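Local coordinates for protein putative phosphatase (Bacteroides thetaiotaomicron, PDB 3KYA) that is a putative phosphatase of unproven activity that binds zinc ions and carries an immunoglobulin-like IPT/TIG domain beside a larger, probable beta-propeller body, at residues A[17-22]-A[37-42]; A[28-33]-A[99-104]; A[43-48]-A[57-62]; A[105-110]-A[435-440]. All coordinates share one frame; numbering follows the deposited sequence.

Contact 1. Residues A[17-22]-A[37-42]; sequences PVAISD and YGENFG. With ZN (zinc ion), chain B.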
loop_
_atom_site.group_PDB
_atom_site.type_symbol
_atom_site.label_atom_id
_atom_site.label_comp_id
_atom_site.label_asym_id
_atom_site.label_seq_id
_atom_site.Cartn_x
_atom_site.Cartn_y
_atom_site.Cartn_z
ATOM N N PRO A 17 23.724 17.607 -36.022
ATOM C CA PRO A 17 23.324 16.337 -35.439
ATOM C C PRO A 17 22.361 16.512 -34.270
ATOM O O PRO A 17 22.221 17.612 -33.731
ATOM C CB PRO A 17 24.649 15.738 -34.941
ATOM C CG PRO A 17 25.588 16.886 -34.826
ATOM C CD PRO A 17 25.173 17.860 -35.878
ATOM N N VAL A 18 21.670 15.432 -33.933
ATOM C CA VAL A 18 20.831 15.376 -32.755
ATOM C C VAL A 18 21.671 14.556 -31.789
ATOM O O VAL A 18 22.312 13.576 -32.195
ATOM C CB VAL A 18 19.481 14.698 -33.015
ATOM C CG1 VAL A 18 18.741 14.456 -31.701
ATOM C CG2 VAL A 18 18.643 15.540 -33.953
ATOM N N ALA A 19 21.697 14.956 -30.524
ATOM C CA ALA A 19 22.482 14.247 -29.527
ATOM C C ALA A 19 21.670 13.949 -28.282
ATOM O O ALA A 19 20.793 14.720 -27.924
ATOM C CB ALA A 19 23.729 15.076 -29.153
ATOM N N ILE A 20 21.950 12.801 -27.661
ATOM C CA ILE A 20 21.409 12.430 -26.362
ATOM C C ILE A 20 22.610 12.349 -25.419
ATOM O O ILE A 20 23.522 11.556 -25.661
ATOM C CB ILE A 20 20.686 11.083 -26.390
ATOM C CG1 ILE A 20 19.415 11.204 -27.244
ATOM C CG2 ILE A 20 20.376 10.625 -24.962
ATOM C CD1 ILE A 20 18.679 9.880 -27.442
ATOM N N SER A 21 22.603 13.149 -24.355
ATOM C CA SER A 21 23.726 13.192 -23.410
ATOM C C SER A 21 23.486 12.442 -22.107
ATOM O O SER A 21 24.440 12.028 -21.451
ATOM C CB SER A 21 24.044 14.649 -23.067
ATOM O OG SER A 21 22.903 15.265 -22.497
ATOM N N ASP A 22 22.221 12.253 -21.730
ATOM C CA ASP A 22 21.900 11.672 -20.444
ATOM C C ASP A 22 20.402 11.405 -20.392
ATOM O O ASP A 22 19.650 11.891 -21.224
ATOM C CB ASP A 22 22.274 12.686 -19.345
ATOM C CG ASP A 22 22.449 12.065 -17.970
ATOM O OD1 ASP A 22 22.294 10.839 -17.796
ATOM O OD2 ASP A 22 22.799 12.832 -17.039
ATOM N N TYR A 37 17.912 14.020 -21.863
ATOM C CA TYR A 37 18.666 15.252 -22.113
ATOM C C TYR A 37 19.487 15.152 -23.388
ATOM O O TYR A 37 20.001 14.080 -23.736
ATOM C CB TYR A 37 19.647 15.531 -20.967
ATOM C CG TYR A 37 19.026 15.947 -19.660
ATOM C CD1 TYR A 37 18.648 17.262 -19.452
ATOM C CD2 TYR A 37 18.836 15.035 -18.622
ATOM C CE1 TYR A 37 18.097 17.669 -18.255
ATOM C CE2 TYR A 37 18.286 15.439 -17.404
ATOM C CZ TYR A 37 17.918 16.762 -17.231
ATOM O OH TYR A 37 17.366 17.212 -16.049
ATOM N N GLY A 38 19.647 16.274 -24.069
ATOM C CA GLY A 38 20.420 16.294 -25.300
ATOM C C GLY A 38 20.448 17.631 -26.009
ATOM O O GLY A 38 20.403 18.689 -25.381
ATOM N N GLU A 39 20.527 17.576 -27.333
ATOM C CA GLU A 39 20.593 18.776 -28.148
ATOM C C GLU A 39 19.865 18.603 -29.453
ATOM O O GLU A 39 19.831 17.505 -30.003
ATOM C CB GLU A 39 22.051 19.096 -28.502
ATOM C CG GLU A 39 22.939 19.368 -27.322
ATOM C CD GLU A 39 24.381 19.615 -27.747
ATOM O OE1 GLU A 39 24.989 18.708 -28.364
ATOM O OE2 GLU A 39 24.900 20.709 -27.448
ATOM N N ASN A 40 19.306 19.706 -29.932
ATOM C CA ASN A 40 18.689 19.812 -31.246
ATOM C C ASN A 40 17.377 19.030 -31.366
ATOM O O ASN A 40 17.107 18.428 -32.404
ATOM C CB ASN A 40 19.709 19.375 -32.324
ATOM C CG ASN A 40 19.407 19.931 -33.696
ATOM O OD1 ASN A 40 18.785 20.975 -33.830
ATOM N ND2 ASN A 40 19.885 19.242 -34.735
ATOM N N PHE A 41 16.574 19.052 -30.302
ATOM C CA PHE A 41 15.285 18.359 -30.300
ATOM C C PHE A 41 14.144 19.230 -30.815
ATOM O O PHE A 41 13.057 18.716 -31.132
ATOM C CB PHE A 41 14.892 17.887 -28.897
ATOM C CG PHE A 41 15.847 16.914 -28.265
ATOM C CD1 PHE A 41 16.409 15.870 -28.994
ATOM C CD2 PHE A 41 16.081 16.967 -26.905
ATOM C CE1 PHE A 41 17.259 14.961 -28.390
ATOM C CE2 PHE A 41 16.913 16.047 -26.293
ATOM C CZ PHE A 41 17.499 15.040 -27.047
ATOM N N GLY A 42 14.362 20.537 -30.898
ATOM C CA GLY A 42 13.288 21.435 -31.313
ATOM C C GLY A 42 12.271 21.584 -30.183
ATOM O O GLY A 42 12.493 21.101 -29.077
HETATM ZN ZN ZN B . 23.505 14.881 -17.443
#

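Contact 2. Residues A[28-33]-A[99-104]; sequences GGAYQK and FSYEKK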
loop_
_atom_site.group_PDB
_atom_site.type_symbol
_atom_site.label_atom_id
_atom_site.label_comp_id
_atom_site.label_asym_id
_atom_site.label_seq_id
_atom_site.Cartn_x
_atom_site.Cartn_y
_atom_site.Cartn_z
ATOM N N GLY A 28 13.945 1.442 -14.798
ATOM C CA GLY A 28 12.513 1.566 -14.557
ATOM C C GLY A 28 11.722 0.591 -15.408
ATOM O O GLY A 28 12.294 -0.113 -16.243
ATOM N N GLY A 29 10.410 0.559 -15.175
ATOM C CA GLY A 29 9.490 -0.343 -15.875
ATOM C C GLY A 29 8.549 0.387 -16.821
ATOM O O GLY A 29 8.604 1.610 -16.947
ATOM N N ALA A 30 7.703 -0.372 -17.504
ATOM C CA ALA A 30 6.713 0.199 -18.415
ATOM C C ALA A 30 5.876 1.249 -17.698
ATOM O O ALA A 30 5.582 1.107 -16.525
ATOM C CB ALA A 30 5.818 -0.899 -18.969
ATOM N N TYR A 31 5.495 2.299 -18.427
ATOM C CA TYR A 31 4.709 3.431 -17.921
ATOM C C TYR A 31 5.519 4.440 -17.085
ATOM O O TYR A 31 4.970 5.448 -16.660
ATOM C CB TYR A 31 3.433 2.985 -17.163
ATOM C CG TYR A 31 2.460 2.215 -18.046
ATOM C CD1 TYR A 31 2.583 0.835 -18.219
ATOM C CD2 TYR A 31 1.430 2.879 -18.721
ATOM C CE1 TYR A 31 1.694 0.128 -19.031
ATOM C CE2 TYR A 31 0.534 2.183 -19.538
ATOM C CZ TYR A 31 0.675 0.803 -19.697
ATOM O OH TYR A 31 -0.196 0.104 -20.514
ATOM N N GLN A 32 6.805 4.166 -16.833
ATOM C CA GLN A 32 7.673 5.122 -16.145
ATOM C C GLN A 32 7.853 6.353 -17.019
ATOM O O GLN A 32 8.038 6.230 -18.232
ATOM C CB GLN A 32 9.056 4.502 -15.896
ATOM C CG GLN A 32 10.163 5.469 -15.422
ATOM C CD GLN A 32 10.003 5.951 -13.981
ATOM O OE1 GLN A 32 10.096 7.166 -13.690
ATOM N NE2 GLN A 32 9.778 5.009 -13.073
ATOM N N LYS A 33 7.809 7.531 -16.404
ATOM C CA LYS A 33 8.090 8.770 -17.106
ATOM C C LYS A 33 9.617 8.891 -17.197
ATOM O O LYS A 33 10.315 8.799 -16.176
ATOM C CB LYS A 33 7.479 9.936 -16.355
ATOM C CG LYS A 33 7.420 11.230 -17.095
ATOM C CD LYS A 33 6.495 12.223 -16.368
ATOM C CE LYS A 33 5.010 11.790 -16.418
ATOM N NZ LYS A 33 4.039 12.791 -15.856
ATOM N N PHE A 99 18.888 2.114 -21.419
ATOM C CA PHE A 99 18.013 2.218 -20.259
ATOM C C PHE A 99 17.880 0.818 -19.674
ATOM O O PHE A 99 17.814 -0.144 -20.423
ATOM C CB PHE A 99 16.644 2.749 -20.700
ATOM C CG PHE A 99 15.618 2.825 -19.603
ATOM C CD1 PHE A 99 15.624 3.871 -18.691
ATOM C CD2 PHE A 99 14.600 1.896 -19.532
ATOM C CE1 PHE A 99 14.661 3.958 -17.699
ATOM C CE2 PHE A 99 13.636 1.974 -18.550
ATOM C CZ PHE A 99 13.668 3.010 -17.625
ATOM N N SER A 100 17.854 0.689 -18.353
ATOM C CA SER A 100 17.731 -0.627 -17.739
ATOM C C SER A 100 16.249 -0.926 -17.484
ATOM O O SER A 100 15.659 -0.446 -16.509
ATOM C CB SER A 100 18.557 -0.718 -16.462
ATOM O OG SER A 100 18.462 -2.023 -15.943
ATOM N N TYR A 101 15.661 -1.698 -18.400
ATOM C CA TYR A 101 14.242 -2.053 -18.358
ATOM C C TYR A 101 13.952 -3.102 -17.293
ATOM O O TYR A 101 14.534 -4.193 -17.314
ATOM C CB TYR A 101 13.791 -2.544 -19.740
ATOM C CG TYR A 101 12.328 -2.931 -19.808
ATOM C CD1 TYR A 101 11.338 -1.952 -19.954
ATOM C CD2 TYR A 101 11.928 -4.264 -19.719
ATOM C CE1 TYR A 101 9.990 -2.285 -19.994
ATOM C CE2 TYR A 101 10.564 -4.608 -19.769
ATOM C CZ TYR A 101 9.607 -3.614 -19.904
ATOM O OH TYR A 101 8.256 -3.943 -19.965
ATOM N N GLU A 102 13.054 -2.769 -16.367
ATOM C CA GLU A 102 12.671 -3.668 -15.290
ATOM C C GLU A 102 11.403 -4.425 -15.716
ATOM O O GLU A 102 10.332 -3.826 -15.901
ATOM C CB GLU A 102 12.413 -2.896 -14.000
ATOM C CG GLU A 102 13.645 -2.172 -13.450
ATOM C CD GLU A 102 13.324 -1.261 -12.267
ATOM O OE1 GLU A 102 12.138 -0.883 -12.084
ATOM O OE2 GLU A 102 14.270 -0.908 -11.535
ATOM N N LYS A 103 11.535 -5.739 -15.848
ATOM C CA LYS A 103 10.435 -6.572 -16.320
ATOM C C LYS A 103 9.319 -6.675 -15.292
ATOM O O LYS A 103 9.573 -6.660 -14.085
ATOM C CB LYS A 103 10.939 -7.969 -16.691
ATOM C CG LYS A 103 11.933 -7.958 -17.846
ATOM C CD LYS A 103 12.252 -9.361 -18.348
ATOM C CE LYS A 103 13.086 -10.152 -17.371
ATOM N NZ LYS A 103 14.446 -9.557 -17.208
ATOM N N LYS A 104 8.090 -6.805 -15.786
ATOM C CA LYS A 104 6.915 -6.956 -14.933
ATOM C C LYS A 104 6.127 -8.230 -15.227
ATOM O O LYS A 104 6.237 -8.822 -16.299
ATOM C CB LYS A 104 5.973 -5.752 -15.116
ATOM C CG LYS A 104 6.484 -4.461 -14.500
ATOM C CD LYS A 104 5.554 -3.281 -14.806
ATOM C CE LYS A 104 6.025 -2.019 -14.101
ATOM N NZ LYS A 104 5.219 -0.827 -14.526
HETATM O O HOH W 1 8.007 -3.246 -17.157
#

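Contact 3. Residues A[43-48]-A[57-62]; sequences TDVSKV and AIVINV. With ZN (zinc ion), chain C.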
loop_
_atom_site.group_PDB
_atom_site.type_symbol
_atom_site.label_atom_id
_atom_site.label_comp_id
_atom_site.label_asym_id
_atom_site.label_seq_id
_atom_site.Cartn_x
_atom_site.Cartn_y
_atom_site.Cartn_z
ATOM N N THR A 43 11.154 22.251 -30.468
ATOM C CA THR A 43 10.135 22.534 -29.449
ATOM C C THR A 43 8.736 21.948 -29.735
ATOM O O THR A 43 7.765 22.299 -29.059
ATOM C CB THR A 43 9.983 24.052 -29.277
ATOM O OG1 THR A 43 9.604 24.643 -30.534
ATOM C CG2 THR A 43 11.291 24.692 -28.785
ATOM N N ASP A 44 8.647 21.044 -30.710
ATOM C CA ASP A 44 7.376 20.432 -31.119
ATOM C C ASP A 44 7.323 18.908 -30.990
ATOM O O ASP A 44 8.086 18.196 -31.643
ATOM C CB ASP A 44 7.070 20.801 -32.574
ATOM C CG ASP A 44 6.588 22.243 -32.723
ATOM O OD1 ASP A 44 5.689 22.640 -31.958
ATOM O OD2 ASP A 44 7.080 22.971 -33.615
ATOM N N VAL A 45 6.386 18.429 -30.174
ATOM C CA VAL A 45 6.103 17.012 -30.040
ATOM C C VAL A 45 5.797 16.363 -31.405
ATOM O O VAL A 45 6.212 15.236 -31.670
ATOM C CB VAL A 45 4.913 16.783 -29.082
ATOM C CG1 VAL A 45 4.472 15.321 -29.121
ATOM C CG2 VAL A 45 5.304 17.175 -27.663
ATOM N N SER A 46 5.110 17.091 -32.284
ATOM C CA SER A 46 4.739 16.561 -33.606
ATOM C C SER A 46 5.934 16.211 -34.497
ATOM O O SER A 46 5.794 15.421 -35.430
ATOM C CB SER A 46 3.785 17.523 -34.345
ATOM O OG SER A 46 4.443 18.690 -34.819
ATOM N N LYS A 47 7.106 16.770 -34.202
ATOM C CA LYS A 47 8.296 16.535 -35.012
ATOM C C LYS A 47 9.272 15.554 -34.368
ATOM O O LYS A 47 10.387 15.363 -34.879
ATOM C CB LYS A 47 9.002 17.877 -35.297
ATOM C CG LYS A 47 8.219 18.812 -36.210
ATOM C CD LYS A 47 8.171 18.262 -37.632
ATOM C CE LYS A 47 7.514 19.228 -38.610
ATOM N NZ LYS A 47 7.529 18.680 -40.004
ATOM N N VAL A 48 8.858 14.904 -33.282
ATOM C CA VAL A 48 9.746 13.979 -32.581
ATOM C C VAL A 48 9.120 12.600 -32.415
ATOM O O VAL A 48 7.949 12.466 -32.046
ATOM C CB VAL A 48 10.123 14.553 -31.206
ATOM C CG1 VAL A 48 10.848 13.510 -30.330
ATOM C CG2 VAL A 48 10.969 15.825 -31.374
ATOM N N ALA A 57 7.508 4.868 -28.320
ATOM C CA ALA A 57 7.218 5.479 -27.032
ATOM C C ALA A 57 6.368 6.754 -27.159
ATOM O O ALA A 57 6.553 7.564 -28.084
ATOM C CB ALA A 57 8.531 5.793 -26.266
ATOM N N ILE A 58 5.447 6.924 -26.221
ATOM C CA ILE A 58 4.599 8.111 -26.161
ATOM C C ILE A 58 5.454 9.322 -25.782
ATOM O O ILE A 58 6.103 9.315 -24.728
ATOM C CB ILE A 58 3.467 7.941 -25.123
ATOM C CG1 ILE A 58 2.516 6.805 -25.529
ATOM C CG2 ILE A 58 2.683 9.251 -24.949
ATOM C CD1 ILE A 58 1.547 6.408 -24.430
ATOM N N VAL A 59 5.461 10.353 -26.631
ATOM C CA VAL A 59 6.216 11.589 -26.373
ATOM C C VAL A 59 5.290 12.578 -25.679
ATOM O O VAL A 59 4.205 12.864 -26.185
ATOM C CB VAL A 59 6.768 12.197 -27.672
ATOM C CG1 VAL A 59 7.455 13.569 -27.398
ATOM C CG2 VAL A 59 7.712 11.216 -28.350
ATOM N N ILE A 60 5.719 13.090 -24.523
ATOM C CA ILE A 60 4.916 13.980 -23.685
ATOM C C ILE A 60 5.185 15.461 -23.925
ATOM O O ILE A 60 4.263 16.245 -24.083
ATOM C CB ILE A 60 5.177 13.665 -22.186
ATOM C CG1 ILE A 60 4.883 12.195 -21.870
ATOM C CG2 ILE A 60 4.351 14.560 -21.245
ATOM C CD1 ILE A 60 5.428 11.726 -20.513
ATOM N N ASN A 61 6.460 15.834 -23.983
ATOM C CA ASN A 61 6.848 17.233 -24.094
ATOM C C ASN A 61 8.261 17.305 -24.657
ATOM O O ASN A 61 9.098 16.479 -24.319
ATOM C CB ASN A 61 6.776 17.883 -22.704
ATOM C CG ASN A 61 6.995 19.383 -22.729
ATOM O OD1 ASN A 61 6.822 20.043 -23.758
ATOM N ND2 ASN A 61 7.362 19.937 -21.576
ATOM N N VAL A 62 8.506 18.285 -25.522
ATOM C CA VAL A 62 9.794 18.463 -26.198
ATOM C C VAL A 62 10.220 19.913 -26.050
ATOM O O VAL A 62 9.463 20.809 -26.459
ATOM C CB VAL A 62 9.669 18.146 -27.711
ATOM C CG1 VAL A 62 10.998 18.379 -28.449
ATOM C CG2 VAL A 62 9.177 16.724 -27.925
HETATM ZN ZN ZN C . 5.179 24.267 -31.040
#

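Contact 4. Residues A[105-110]-A[435-440]; sequences MVVGTL and GDLREV. With EDO (1,2-ethanediol), chain D.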
loop_
_atom_site.group_PDB
_atom_site.type_symbol
_atom_site.label_atom_id
_atom_site.label_comp_id
_atom_site.label_asym_id
_atom_site.label_seq_id
_atom_site.Cartn_x
_atom_site.Cartn_y
_atom_site.Cartn_z
HETATM N N MSE A 105 5.326 -8.636 -14.251
HETATM C CA MSE A 105 4.389 -9.730 -14.436
HETATM C C MSE A 105 3.361 -9.284 -15.490
HETATM O O MSE A 105 2.972 -8.098 -15.550
HETATM C CB MSE A 105 3.690 -10.074 -13.119
HETATM C CG MSE A 105 4.619 -10.586 -12.035
HETATM SE SE MSE A 105 5.134 -12.424 -12.347
HETATM C CE MSE A 105 3.713 -13.374 -11.431
ATOM N N VAL A 106 2.939 -10.222 -16.331
ATOM C CA VAL A 106 1.951 -9.945 -17.362
ATOM C C VAL A 106 0.950 -11.099 -17.480
ATOM O O VAL A 106 1.274 -12.241 -17.157
ATOM C CB VAL A 106 2.601 -9.685 -18.747
ATOM C CG1 VAL A 106 3.431 -8.387 -18.720
ATOM C CG2 VAL A 106 3.457 -10.889 -19.225
ATOM N N VAL A 107 -0.262 -10.794 -17.939
ATOM C CA VAL A 107 -1.265 -11.836 -18.161
ATOM C C VAL A 107 -1.051 -12.388 -19.577
ATOM O O VAL A 107 -0.757 -11.634 -20.498
ATOM C CB VAL A 107 -2.697 -11.315 -17.997
ATOM C CG1 VAL A 107 -3.724 -12.441 -18.216
ATOM C CG2 VAL A 107 -2.883 -10.690 -16.607
ATOM N N GLY A 108 -1.162 -13.702 -19.718
ATOM C CA GLY A 108 -1.042 -14.391 -21.014
ATOM C C GLY A 108 -2.177 -15.384 -21.178
ATOM O O GLY A 108 -2.975 -15.572 -20.253
ATOM N N THR A 109 -2.248 -16.026 -22.342
ATOM C CA THR A 109 -3.273 -17.038 -22.599
ATOM C C THR A 109 -2.563 -18.331 -22.975
ATOM O O THR A 109 -1.858 -18.379 -23.983
ATOM C CB THR A 109 -4.259 -16.594 -23.692
ATOM O OG1 THR A 109 -4.885 -15.357 -23.296
ATOM C CG2 THR A 109 -5.360 -17.672 -23.935
ATOM N N LEU A 110 -2.728 -19.364 -22.146
ATOM C CA LEU A 110 -2.063 -20.661 -22.367
ATOM C C LEU A 110 -2.765 -21.516 -23.424
ATOM O O LEU A 110 -2.137 -22.011 -24.367
ATOM C CB LEU A 110 -2.042 -21.456 -21.052
ATOM C CG LEU A 110 -1.366 -22.828 -21.086
ATOM C CD1 LEU A 110 0.159 -22.661 -21.231
ATOM C CD2 LEU A 110 -1.751 -23.666 -19.874
ATOM N N GLY A 435 -1.473 -8.900 -21.195
ATOM C CA GLY A 435 -0.540 -7.802 -20.925
ATOM C C GLY A 435 -0.525 -7.248 -19.505
ATOM O O GLY A 435 -0.752 -7.964 -18.521
ATOM N N ASP A 436 -0.257 -5.947 -19.417
ATOM C CA ASP A 436 -0.081 -5.260 -18.145
ATOM C C ASP A 436 -1.222 -5.566 -17.183
ATOM O O ASP A 436 -2.391 -5.418 -17.538
ATOM C CB ASP A 436 0.091 -3.749 -18.381
ATOM C CG ASP A 436 0.434 -3.001 -17.115
ATOM O OD1 ASP A 436 -0.453 -2.850 -16.256
ATOM O OD2 ASP A 436 1.578 -2.525 -16.999
ATOM N N LEU A 437 -0.863 -5.989 -15.973
ATOM C CA LEU A 437 -1.837 -6.442 -14.959
ATOM C C LEU A 437 -3.054 -5.529 -14.694
ATOM O O LEU A 437 -4.177 -6.045 -14.584
ATOM C CB LEU A 437 -1.143 -6.726 -13.614
ATOM C CG LEU A 437 -0.020 -7.771 -13.544
ATOM C CD1 LEU A 437 0.274 -8.143 -12.100
ATOM C CD2 LEU A 437 -0.332 -9.050 -14.341
ATOM N N ARG A 438 -2.844 -4.206 -14.599
ATOM C CA ARG A 438 -3.974 -3.310 -14.295
ATOM C C ARG A 438 -4.251 -2.236 -15.352
ATOM O O ARG A 438 -5.297 -1.591 -15.305
ATOM C CB ARG A 438 -3.790 -2.689 -12.903
ATOM C CG ARG A 438 -3.726 -3.724 -11.769
ATOM C CD ARG A 438 -5.084 -4.327 -11.384
ATOM N NE ARG A 438 -5.879 -3.374 -10.609
ATOM C CZ ARG A 438 -6.968 -2.756 -11.047
ATOM N NH1 ARG A 438 -7.454 -3.008 -12.251
ATOM N NH2 ARG A 438 -7.585 -1.899 -10.256
ATOM N N GLU A 439 -3.352 -2.049 -16.316
ATOM C CA GLU A 439 -3.594 -1.080 -17.389
ATOM C C GLU A 439 -4.230 -1.663 -18.637
ATOM O O GLU A 439 -4.895 -0.939 -19.371
ATOM C CB GLU A 439 -2.285 -0.377 -17.811
ATOM C CG GLU A 439 -1.759 0.576 -16.786
ATOM C CD GLU A 439 -2.807 1.609 -16.356
ATOM O OE1 GLU A 439 -3.482 2.210 -17.206
ATOM O OE2 GLU A 439 -2.962 1.787 -15.146
ATOM N N VAL A 440 -4.022 -2.956 -18.892
ATOM C CA VAL A 440 -4.500 -3.572 -20.130
ATOM C C VAL A 440 -5.259 -4.899 -19.941
ATOM O O VAL A 440 -6.347 -5.072 -20.502
ATOM C CB VAL A 440 -3.303 -3.813 -21.113
ATOM C CG1 VAL A 440 -3.769 -4.533 -22.376
ATOM C CG2 VAL A 440 -2.582 -2.473 -21.478
HETATM C C1 EDO D . 4.995 -5.120 -18.977
HETATM O O1 EDO D . 5.049 -5.227 -20.405
HETATM C C2 EDO D . 3.626 -4.636 -18.530
HETATM O O2 EDO D . 3.454 -3.265 -18.902
HETATM O O HOH W 2 2.019 -5.580 -15.462
#

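Contact 1. Residues A[17-22]-A[37-42]
A classic beta bulge interrupts the hairpin of strands 19-28 and 33-39 in the IPT/TIG domain, where two residues, S21 and D22, are set against the single Y37. A19 and E39 form a hydrogen-bonded antiparallel pair, with A19 N to E39 O at 3.2 Å and E39 N to A19 O at 2.9 Å. Beyond it, Y37 O accepts from S21 N while Y37 N donates to D22 O, so that one residue answers two. G38 lies opposite I20, and a side chain on it would run into A19 O.

On the face carrying I20, F41 brings its ring up to V18: V18 CG1 meets F41 CE1 at 3.7 Å, the two side chains crossing at about a right angle; A19 O approaches F41 CZ at 3.4 Å. Next along, N40 ND2 donates to P17 O at 3.0 Å, a bent bond (142° at the hydrogen) whose donor stands above the carbonyl plane. With CG anti to its backbone N (chi1 -158°), N40 turns its amide to P17, while its OD1 accepts from D13 N. A leucine here would probably leave P17 O and D13 N without these mates and free the segment entering the strand to shift.

D22 OD2 binds a zinc ion at 2.2 Å, and its OD1 forms a salt bridge with K26. This is the classic bulge of an antiparallel hairpin, here inside the immunoglobulin-like IPT/TIG sheet and next to a zinc-binding aspartate.

Contact 2. Residues A[28-33]-A[99-104]
G28 and Y101 form a single parallel beta bridge, G28 N donating to S100 O at 3.1 Å and G28 O accepting from E102 N at 2.8 Å, after which a type II turn from G29 to Q32 leads the chain away.

The glycine backbone lets side chains come close. The tip of F99, CZ, is 3.2 Å from G28 N, and E102 lays its carboxylate alongside, with OE1 3.5 Å from G28 CA. K104, its chain extended beyond CG, carries NZ to A30 O at 2.8 Å, in the carbonyl plane and on a lone pair. A water adds a second tie, accepting from A30 N and donating to E102 O. The Y101 ring passes A30, CE1 lying 3.9 Å from A30 N, and its hydroxyl is held by E474 and G74.

Strand 100-101 is the outermost strand on this side of the domain's mixed sheet, beside strand 19-28; F99 packs on F23 of that strand, while the Y101 ring meets F76 edge-to-face.

Contact 3. Residues A[43-48]-A[57-62]
Four valines pack the 3-10 turn 45-47 and the start of strand 48-52 against strand 55-62 within the immunoglobulin-like IPT/TIG domain. V45 and V48 come from the turn side, V59 and V62 from the strand, and the contact between the segments is apolar packing of methyl groups.

V45 and V59 lie side by side, pointing opposite ways, with V45 CG1 and V59 CG1 3.9 Å apart. The other branch of V45, CG2, lies over the strand backbone, 3.8 Å from I60 O, and also faces V62 CG2. V45 therefore spans the two valines of the strand, CG1 toward V59 and CG2 toward V62. Its CG1 is anti to the backbone N (chi1 171°), which leaves CG2 on the side facing I60 and N61.

V48 meets V62 at a slant instead. V62 is modelled in two conformers, so its distances hold only for the one described and are less sure: V48 CG2 sits 3.9 Å from V62 CG1, and V62 CG2 turns back to V45 CA at 3.7 Å. V59 CG2 comes 3.9 Å from V48 O.

The turn keeps its shape through its own backbone, K47 N donating to D44 O and V48 N to V45 O. Around the valines, V67 and V50 cover V59, while F41 packs on V62. Strand 55-62 carries a classic beta bulge, I60 and N61 sharing Y68 as their partner. On the other side of the turn D44 points away from the valines, and its OD1 binds a zinc ion at 1.9 Å.

Contact 4. Residues A[105-110]-A[435-440]
Strand 105-110 meets the short strand 435-436 at the edge of a five-stranded antiparallel sheet, probably the closing blade of a beta propeller, joining parts of the chain more than 300 residues apart. Two backbone hydrogen bonds define the pairing of V107 with G435: V107 N to G435 O at 2.9 Å, almost straight (175° at the hydrogen), and G435 N to V107 O at 2.9 Å. G435 takes backbone angles that call for glycine.

The apolar part belongs to L437, whose two methyls rest along the strand. CD2 lies 3.8 Å from V107 CG2, and CD1 faces CB of the selenomethionine M105 at 4.1 Å. I471 and Y415 pack on the same leucine.

Among the polar contacts, a water bridges the segments, donating to M105 O and accepting from L437 N. D436 shapes the turn that follows: with CG anti to the backbone N (chi1 -173°), OD1 accepts from R438 N at 3.2 Å, an Asx turn, and from E439 N at 3.0 Å, the two donors approaching from opposite faces of the carboxylate plane. An alanine here would probably leave both amides without this acceptor and let the turn carrying L437 drift. D436 OD2 accepts from O2 of a 1,2-ethanediol, probably from the crystallisation liquor, at 2.8 Å, and V106 CG1 touches C1 of the same molecule at 3.6 Å.

Contacts 1, 2 and 3 belong to the IPT/TIG domain and reach its one mixed sheet, whereas contact 4 lies in a separate antiparallel sheet. Contacts 1 and 3 are close neighbours, their centres about 13 Å apart, and touch where F41 and G42 meet V62. Contact 2 sits at the other end of the domain, about 22 Å between centres from contact 1, and the segments of these two alternate along the chain; contact 3 falls between the segments of contact 2. Strand 105-110 follows strand 100-101 directly, and Y31 packs on D436, E439 and V440. Contacts 2 and 4, centres about 15 Å apart, thus mark the junction between the IPT/TIG domain and the probable beta-propeller body.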